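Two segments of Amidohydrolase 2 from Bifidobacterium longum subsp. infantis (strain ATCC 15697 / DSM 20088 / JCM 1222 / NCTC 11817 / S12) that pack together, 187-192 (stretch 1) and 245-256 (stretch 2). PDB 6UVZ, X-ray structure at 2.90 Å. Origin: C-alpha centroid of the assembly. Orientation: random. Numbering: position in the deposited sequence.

Stretch 1 (187-192) SYIKVS
Stretch 2, residues 245-256: DFFENNARRAYN

Strand 187-191 lies against the helix that enters stretch 2 from earlier in the chain and runs to Ala 254; the axes approach to 10.0 Å with their N-to-C directions 138° apart, nearer antiparallel than parallel. The register follows: the CA atoms of Tyr 188 and Ala 254 are 7.1 Å apart, those of Lys 190 and Phe 246 9.6 Å. The strand is extended (phi/psi -141/152 at Tyr 188, -99/143 at Lys 190). Within stretch 2 the helix first passes through a wider pi-type turn at 245-249, where Asn 250 N hydrogen-bonds to Asp 245 O at 2.9 Å, then tightens, Ala 254 N reaching Asn 250 O at 3.1 Å.

Tyr 188 covers the most surface. Its CA-to-CB bond points toward the helix, and chi1 m (-64°) with chi2 -94° lays one ring face over Ala 254. The CB of Ala 254 sits 3.4 Å from the Tyr 188 ring centroid, 6° off the normal, a CH-pi contact almost centred on the ring; the closest atoms are Tyr 188 CE2 and Ala 254 CB, 3.6 Å apart. Ala 254 presents its methyl to the ring, and Tyr 188 CE1 lies 3.9 Å from Asn 250 O. Beyond the ring, Tyr 188 OH comes 3.8 Å from Arg 253 CB.

Phe 246 makes the next-largest helical contribution after Ala 254. It starts sideways, but chi1 t (172°) and chi2 71° bring its ring edge to Val 191 (chi1 t), with Phe 246 CE1 4.0 Å from Val 191 CG2.

Lys 190 also leaves sideways; its extended m, t, t, t chain carries NZ to the edge of the Tyr 255 ring (chi1 m, chi2 -82°), with Lys 190 NZ 3.1 Å from Tyr 255 OH. Asn 256, with phi/psi 57/53, then leaves helical geometry. The contact buries 295 Å² in all.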

ATOM      1  N   SER A 187      -7.738   9.494  -5.051  1.00 48.26           N
ATOM      2  CA  SER A 187      -7.789   8.411  -4.082  1.00 46.71           C
ATOM      3  C   SER A 187      -7.612   7.072  -4.785  1.00 50.67           C
ATOM      4  O   SER A 187      -8.065   6.884  -5.916  1.00 54.17           O
ATOM      5  CB  SER A 187      -9.113   8.430  -3.316  1.00 56.16           C
ATOM      6  OG  SER A 187     -10.212   8.263  -4.194  1.00 67.93           O
ATOM      7  N   TYR A 188      -6.936   6.147  -4.107  1.00 49.23           N
ATOM      8  CA  TYR A 188      -6.708   4.808  -4.628  1.00 44.08           C
ATOM      9  C   TYR A 188      -6.835   3.813  -3.486  1.00 44.50           C
ATOM     10  O   TYR A 188      -6.582   4.146  -2.326  1.00 50.48           O
ATOM     11  CB  TYR A 188      -5.327   4.677  -5.288  1.00 38.62           C
ATOM     12  CG  TYR A 188      -5.141   5.545  -6.513  1.00 38.80           C
ATOM     13  CD1 TYR A 188      -5.378   5.042  -7.787  1.00 33.68           C
ATOM     14  CD2 TYR A 188      -4.724   6.865  -6.398  1.00 31.49           C
ATOM     15  CE1 TYR A 188      -5.206   5.830  -8.909  1.00 33.60           C
ATOM     16  CE2 TYR A 188      -4.552   7.660  -7.515  1.00 39.02           C
ATOM     17  CZ  TYR A 188      -4.794   7.138  -8.768  1.00 46.18           C
ATOM     18  OH  TYR A 188      -4.622   7.925  -9.882  1.00 55.09           O
ATOM     19  N   ILE A 189      -7.227   2.587  -3.821  1.00 38.06           N
ATOM     20  CA  ILE A 189      -7.436   1.540  -2.830  1.00 45.06           C
ATOM     21  C   ILE A 189      -6.779   0.254  -3.318  1.00 49.62           C
ATOM     22  O   ILE A 189      -6.851  -0.085  -4.505  1.00 51.59           O
ATOM     23  CB  ILE A 189      -8.939   1.328  -2.540  1.00 46.81           C
ATOM     24  CG1 ILE A 189      -9.136   0.285  -1.438  1.00 54.63           C
ATOM     25  CG2 ILE A 189      -9.694   0.952  -3.808  1.00 42.63           C
ATOM     26  CD1 ILE A 189     -10.550   0.224  -0.906  1.00 56.20           C
ATOM     27  N   LYS A 190      -6.121  -0.449  -2.402  1.00 36.53           N
ATOM     28  CA  LYS A 190      -5.434  -1.696  -2.706  1.00 34.38           C
ATOM     29  C   LYS A 190      -6.302  -2.882  -2.315  1.00 54.99           C
ATOM     30  O   LYS A 190      -6.997  -2.847  -1.294  1.00 67.50           O
ATOM     31  CB  LYS A 190      -4.097  -1.772  -1.968  1.00 35.97           C
ATOM     32  CG  LYS A 190      -3.078  -0.749  -2.419  1.00 36.20           C
ATOM     33  CD  LYS A 190      -1.833  -0.810  -1.557  1.00 30.98           C
ATOM     34  CE  LYS A 190      -0.724   0.030  -2.155  1.00 34.03           C
ATOM     35  NZ  LYS A 190       0.426   0.190  -1.226  1.00 35.42           N
ATOM     36  N   VAL A 191      -6.256  -3.933  -3.125  1.00 56.33           N
ATOM     37  CA  VAL A 191      -7.001  -5.161  -2.858  1.00 53.96           C
ATOM     38  C   VAL A 191      -6.004  -6.157  -2.273  1.00 62.98           C
ATOM     39  O   VAL A 191      -5.415  -6.975  -2.985  1.00 56.22           O
ATOM     40  CB  VAL A 191      -7.688  -5.700  -4.111  1.00 41.04           C
ATOM     41  CG1 VAL A 191      -8.571  -6.887  -3.756  1.00 45.30           C
ATOM     42  CG2 VAL A 191      -8.504  -4.607  -4.770  1.00 39.09           C
ATOM     43  N   SER A 192      -5.812  -6.082  -0.957  1.00 72.22           N
ATOM     44  CA  SER A 192      -4.913  -7.004  -0.267  1.00 79.93           C
ATOM     45  C   SER A 192      -5.284  -7.007   1.216  1.00 81.18           C
ATOM     46  O   SER A 192      -6.441  -6.751   1.569  1.00 75.63           O
ATOM     47  CB  SER A 192      -3.451  -6.602  -0.545  1.00 81.25           C
ATOM     48  OG  SER A 192      -3.190  -5.284  -0.094  1.00 82.04           O
ATOM     49  N   ASP A 245      -5.358  -2.118 -16.332  1.00 61.10           N
ATOM     50  CA  ASP A 245      -5.481  -1.026 -15.373  1.00 61.99           C
ATOM     51  C   ASP A 245      -5.238  -1.515 -13.950  1.00 53.29           C
ATOM     52  O   ASP A 245      -4.498  -0.888 -13.185  1.00 56.17           O
ATOM     53  CB  ASP A 245      -6.858  -0.373 -15.495  1.00 57.93           C
ATOM     54  CG  ASP A 245      -7.055   0.325 -16.826  1.00 71.30           C
ATOM     55  OD1 ASP A 245      -6.084   0.922 -17.334  1.00 74.28           O
ATOM     56  OD2 ASP A 245      -8.182   0.276 -17.363  1.00 80.47           O
ATOM     57  N   PHE A 246      -5.846  -2.645 -13.583  1.00 47.15           N
ATOM     58  CA  PHE A 246      -5.713  -3.149 -12.221  1.00 50.50           C
ATOM     59  C   PHE A 246      -4.291  -3.606 -11.915  1.00 58.67           C
ATOM     60  O   PHE A 246      -3.852  -3.520 -10.763  1.00 53.10           O
ATOM     61  CB  PHE A 246      -6.703  -4.293 -11.993  1.00 49.33           C
ATOM     62  CG  PHE A 246      -6.519  -5.009 -10.685  1.00 57.08           C
ATOM     63  CD1 PHE A 246      -6.849  -4.394  -9.489  1.00 51.94           C
ATOM     64  CD2 PHE A 246      -6.028  -6.306 -10.652  1.00 55.13           C
ATOM     65  CE1 PHE A 246      -6.685  -5.054  -8.283  1.00 31.96           C
ATOM     66  CE2 PHE A 246      -5.863  -6.971  -9.450  1.00 43.97           C
ATOM     67  CZ  PHE A 246      -6.192  -6.344  -8.264  1.00 36.97           C
ATOM     68  N   PHE A 247      -3.552  -4.073 -12.922  1.00 57.63           N
ATOM     69  CA  PHE A 247      -2.260  -4.703 -12.679  1.00 45.44           C
ATOM     70  C   PHE A 247      -1.059  -3.803 -12.946  1.00 44.69           C
ATOM     71  O   PHE A 247       0.043  -4.136 -12.495  1.00 38.14           O
ATOM     72  CB  PHE A 247      -2.126  -5.979 -13.519  1.00 41.95           C
ATOM     73  CG  PHE A 247      -2.787  -7.182 -12.904  1.00 48.74           C
ATOM     74  CD1 PHE A 247      -4.037  -7.600 -13.329  1.00 53.78           C
ATOM     75  CD2 PHE A 247      -2.157  -7.891 -11.895  1.00 56.68           C
ATOM     76  CE1 PHE A 247      -4.644  -8.706 -12.761  1.00 50.92           C
ATOM     77  CE2 PHE A 247      -2.759  -8.997 -11.324  1.00 59.71           C
ATOM     78  CZ  PHE A 247      -4.004  -9.404 -11.758  1.00 51.35           C
ATOM     79  N   GLU A 248      -1.226  -2.684 -13.653  1.00 44.01           N
ATOM     80  CA  GLU A 248      -0.079  -1.807 -13.879  1.00 51.75           C
ATOM     81  C   GLU A 248      -0.464  -0.356 -14.151  1.00 53.41           C
ATOM     82  O   GLU A 248       0.223   0.561 -13.690  1.00 59.55           O
ATOM     83  CB  GLU A 248       0.781  -2.335 -15.034  1.00 59.73           C
ATOM     84  CG  GLU A 248       0.068  -2.444 -16.374  1.00 74.48           C
ATOM     85  CD  GLU A 248       1.024  -2.352 -17.550  1.00 79.62           C
ATOM     86  OE1 GLU A 248       2.077  -1.694 -17.412  1.00 67.96           O
ATOM     87  OE2 GLU A 248       0.722  -2.939 -18.611  1.00 81.32           O
ATOM     88  N   ASN A 249      -1.550  -0.130 -14.893  1.00 52.30           N
ATOM     89  CA  ASN A 249      -1.829   1.218 -15.381  1.00 52.57           C
ATOM     90  C   ASN A 249      -2.318   2.136 -14.266  1.00 52.35           C
ATOM     91  O   ASN A 249      -1.987   3.328 -14.251  1.00 55.38           O
ATOM     92  CB  ASN A 249      -2.840   1.165 -16.524  1.00 62.84           C
ATOM     93  CG  ASN A 249      -2.230   0.650 -17.813  1.00 67.29           C
ATOM     94  OD1 ASN A 249      -1.043   0.850 -18.075  1.00 58.50           O
ATOM     95  ND2 ASN A 249      -3.040  -0.017 -18.627  1.00 78.94           N
ATOM     96  N   ASN A 250      -3.107   1.610 -13.326  1.00 53.74           N
ATOM     97  CA  ASN A 250      -3.550   2.440 -12.209  1.00 50.89           C
ATOM     98  C   ASN A 250      -2.387   2.827 -11.305  1.00 53.40           C
ATOM     99  O   ASN A 250      -2.385   3.926 -10.736  1.00 54.57           O
ATOM    100  CB  ASN A 250      -4.633   1.722 -11.401  1.00 55.48           C
ATOM    101  CG  ASN A 250      -5.933   1.579 -12.167  1.00 62.35           C
ATOM    102  OD1 ASN A 250      -6.162   2.268 -13.161  1.00 72.49           O
ATOM    103  ND2 ASN A 250      -6.797   0.683 -11.703  1.00 50.42           N
ATOM    104  N   ALA A 251      -1.394   1.947 -11.159  1.00 53.51           N
ATOM    105  CA  ALA A 251      -0.232   2.275 -10.341  1.00 45.67           C
ATOM    106  C   ALA A 251       0.656   3.312 -11.016  1.00 47.98           C
ATOM    107  O   ALA A 251       1.348   4.073 -10.329  1.00 46.32           O
ATOM    108  CB  ALA A 251       0.567   1.010 -10.031  1.00 42.20           C
ATOM    109  N   ARG A 252       0.652   3.361 -12.350  1.00 44.47           N
ATOM    110  CA  ARG A 252       1.456   4.353 -13.055  1.00 44.57           C
ATOM    111  C   ARG A 252       0.933   5.765 -12.832  1.00 49.80           C
ATOM    112  O   ARG A 252       1.700   6.730 -12.928  1.00 40.02           O
ATOM    113  CB  ARG A 252       1.498   4.039 -14.551  1.00 47.96           C
ATOM    114  CG  ARG A 252       2.269   2.779 -14.903  1.00 53.57           C
ATOM    115  CD  ARG A 252       2.348   2.590 -16.409  1.00 54.06           C
ATOM    116  NE  ARG A 252       3.015   1.343 -16.770  1.00 58.26           N
ATOM    117  CZ  ARG A 252       4.327   1.217 -16.933  1.00 69.15           C
ATOM    118  NH1 ARG A 252       5.121   2.266 -16.765  1.00 70.91           N
ATOM    119  NH2 ARG A 252       4.848   0.043 -17.261  1.00 79.18           N
ATOM    120  N   ARG A 253      -0.359   5.911 -12.542  1.00 53.07           N
ATOM    121  CA  ARG A 253      -0.932   7.225 -12.277  1.00 49.23           C
ATOM    122  C   ARG A 253      -0.932   7.578 -10.798  1.00 44.16           C
ATOM    123  O   ARG A 253      -0.765   8.753 -10.451  1.00 54.07           O
ATOM    124  CB  ARG A 253      -2.361   7.300 -12.821  1.00 42.90           C
ATOM    125  CG  ARG A 253      -2.461   7.125 -14.327  1.00 52.54           C
ATOM    126  CD  ARG A 253      -3.887   7.320 -14.810  1.00 59.46           C
ATOM    127  NE  ARG A 253      -4.815   6.397 -14.165  1.00 67.69           N
ATOM    128  CZ  ARG A 253      -5.133   5.199 -14.648  1.00 72.93           C
ATOM    129  NH1 ARG A 253      -4.598   4.777 -15.786  1.00 57.74           N
ATOM    130  NH2 ARG A 253      -5.986   4.425 -13.994  1.00 79.14           N
ATOM    131  N   ALA A 254      -1.112   6.590  -9.920  1.00 38.09           N
ATOM    132  CA  ALA A 254      -1.101   6.862  -8.486  1.00 39.27           C
ATOM    133  C   ALA A 254       0.299   7.232  -8.009  1.00 49.14           C
ATOM    134  O   ALA A 254       0.495   8.275  -7.374  1.00 60.07           O
ATOM    135  CB  ALA A 254      -1.629   5.650  -7.720  1.00 40.94           C
ATOM    136  N   TYR A 255       1.284   6.389  -8.307  1.00 43.18           N
ATOM    137  CA  TYR A 255       2.656   6.607  -7.869  1.00 41.69           C
ATOM    138  C   TYR A 255       3.495   7.370  -8.886  1.00 45.74           C
ATOM    139  O   TYR A 255       4.681   7.603  -8.632  1.00 43.22           O
ATOM    140  CB  TYR A 255       3.325   5.265  -7.553  1.00 43.75           C
ATOM    141  CG  TYR A 255       2.712   4.547  -6.371  1.00 41.06           C
ATOM    142  CD1 TYR A 255       3.069   4.884  -5.073  1.00 40.89           C
ATOM    143  CD2 TYR A 255       1.779   3.536  -6.555  1.00 31.96           C
ATOM    144  CE1 TYR A 255       2.514   4.235  -3.988  1.00 45.44           C
ATOM    145  CE2 TYR A 255       1.217   2.880  -5.475  1.00 38.15           C
ATOM    146  CZ  TYR A 255       1.588   3.234  -4.195  1.00 44.60           C
ATOM    147  OH  TYR A 255       1.036   2.588  -3.114  1.00 49.44           O
ATOM    148  N   ASN A 256       2.909   7.761 -10.020  1.00 52.15           N
ATOM    149  CA  ASN A 256       3.613   8.505 -11.066  1.00 47.46           C
ATOM    150  C   ASN A 256       4.837   7.731 -11.556  1.00 38.47           C
ATOM    151  O   ASN A 256       5.957   8.244 -11.591  1.00 47.66           O
ATOM    152  CB  ASN A 256       3.998   9.906 -10.584  1.00 51.47           C
ATOM    153  CG  ASN A 256       4.251  10.868 -11.728  1.00 70.40           C
ATOM    154  OD1 ASN A 256       5.383  11.025 -12.187  1.00 77.66           O
ATOM    155  ND2 ASN A 256       3.192  11.519 -12.199  1.00 75.51           N
TER